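Local coordinates for orotidine-5-phosphate decarboxylase/orotate phosphoribosyltransferase, putative (Ompdcase-oprtase, putative) (Leishmania infantum, PDB 3QW3), which probably catalyses the decarboxylation of orotidine 5'-phosphate to UMP, this chain being the decarboxylase domain of a bifunctional UMP synthase, at residues Val132-Ser137 with Val172-Gly177. Numbering follows the deposited sequence.
Sequences VLCKTS and VGLVVG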
# COMPACT_ATOMS: atom_id res chain seq x y z
N VAL A 132 7.81 3.71 7.86
CA VAL A 132 6.96 4.55 7.01
C VAL A 132 7.77 5.11 5.85
O VAL A 132 8.86 5.63 6.04
CB VAL A 132 6.34 5.71 7.81
CG1 VAL A 132 5.41 6.53 6.92
CG2 VAL A 132 5.58 5.17 9.01
N LEU A 133 7.22 5.00 4.64
CA LEU A 133 7.90 5.54 3.46
C LEU A 133 8.19 7.01 3.65
O LEU A 133 7.32 7.78 4.06
CB LEU A 133 7.05 5.34 2.20
CG LEU A 133 6.57 3.93 1.88
CD1 LEU A 133 5.74 3.98 0.58
CD2 LEU A 133 7.73 2.96 1.73
N CYS A 134 9.43 7.41 3.36
CA CYS A 134 9.82 8.81 3.53
C CYS A 134 10.44 9.35 2.25
O CYS A 134 9.86 10.18 1.57
CB CYS A 134 10.76 8.95 4.73
SG CYS A 134 11.30 10.64 5.04
N LYS A 135 11.63 8.85 1.93
CA LYS A 135 12.31 9.23 0.70
C LYS A 135 12.75 7.98 -0.04
O LYS A 135 13.53 7.19 0.49
CB LYS A 135 13.52 10.13 1.02
CG LYS A 135 14.31 10.58 -0.21
CD LYS A 135 13.55 11.63 -1.02
CE LYS A 135 14.43 12.24 -2.11
NZ LYS A 135 14.83 11.27 -3.18
N THR A 136 12.25 7.81 -1.25
CA THR A 136 12.66 6.70 -2.11
C THR A 136 13.49 7.21 -3.29
O THR A 136 13.42 8.40 -3.63
CB THR A 136 11.44 5.84 -2.54
OG1 THR A 136 10.47 6.66 -3.20
CG2 THR A 136 10.79 5.20 -1.32
N SER A 137 14.26 6.32 -3.91
CA SER A 137 15.26 6.74 -4.90
C SER A 137 14.78 6.75 -6.35
O SER A 137 15.46 7.32 -7.23
CB SER A 137 16.53 5.90 -4.75
OG SER A 137 17.15 6.17 -3.50
N VAL A 172 8.18 3.57 15.51
CA VAL A 172 8.15 4.11 14.16
C VAL A 172 9.57 4.23 13.60
O VAL A 172 10.49 4.68 14.28
CB VAL A 172 7.44 5.49 14.11
CG1 VAL A 172 7.35 6.02 12.68
CG2 VAL A 172 6.06 5.37 14.73
N GLY A 173 9.71 3.80 12.35
CA GLY A 173 10.94 3.96 11.58
C GLY A 173 10.59 4.60 10.25
O GLY A 173 9.42 4.83 9.96
N LEU A 174 11.61 4.88 9.45
CA LEU A 174 11.41 5.50 8.14
C LEU A 174 12.12 4.72 7.05
O LEU A 174 13.21 4.18 7.29
CB LEU A 174 11.95 6.93 8.14
CG LEU A 174 11.21 7.93 9.03
CD1 LEU A 174 12.01 9.22 9.11
CD2 LEU A 174 9.83 8.21 8.47
N VAL A 175 11.52 4.67 5.86
CA VAL A 175 12.20 4.12 4.68
C VAL A 175 12.86 5.28 3.95
O VAL A 175 12.19 6.21 3.51
CB VAL A 175 11.23 3.35 3.74
CG1 VAL A 175 12.01 2.76 2.54
CG2 VAL A 175 10.51 2.25 4.50
N VAL A 176 14.19 5.22 3.82
CA VAL A 176 14.98 6.31 3.24
C VAL A 176 16.05 5.69 2.34
O VAL A 176 16.91 4.95 2.82
CB VAL A 176 15.67 7.20 4.32
CG1 VAL A 176 16.22 8.48 3.70
CG2 VAL A 176 14.71 7.55 5.46
N GLY A 177 16.00 6.02 1.05
CA GLY A 177 16.91 5.47 0.05
C GLY A 177 18.37 5.87 0.25
O GLY A 177 18.66 6.90 0.86
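Leu133 and Val175 lie side by side on one face of two neighbouring parallel strands, 129-135 and 172-176, of the TIM barrel of this decarboxylase domain; Leu133 CD2 touches Val175 CG2 at 4.0 Å. The other face carries Val132, Leu174, Lys135 and Val176, and is covered by helices 154-163 and 181-190. Cys134 CB touches Leu174 CD2 (3.9 Å) and, less closely, Val176 CG2 (4.3 Å), while the Val132 and Val172 side chains cross obliquely, CG2 against CG1.

A beta bulge at Cys134 and Lys135 shifts the parallel register by one residue. Ahead of it the bonding is regular: Val132 N-H points almost straight at Gly173 O (176° at the hydrogen), and Val132 O accepts from Val175 N at 2.8 Å. At the bulge the negative psi of Cys134 (-69°), unlike the positive psi of its strand neighbours, turns two successive amides onto one acceptor, so Val175 O is gripped by Cys134 N and Lys135 N; both donors lie in the Val175 carbonyl plane, the Cys134 bond being the more bent. The carbonyl of Cys134 is taken by Tyr113 OH of the second subunit, which brings the dimer interface to the bulge.

Beyond it, Lys135 O receives Gly177 N, again in the carbonyl plane. The Lys135 chain leaves the backbone with CG anti to N, then bends at chi2 and chi4, so that NZ curls back to Thr136 O and bonds Ser141 OG. At the outer end Ser137 OG rests 3.6 Å from Gly177 CA, where the glycine has no side chain, and makes a weak hydrogen bond to Thr179 OG1.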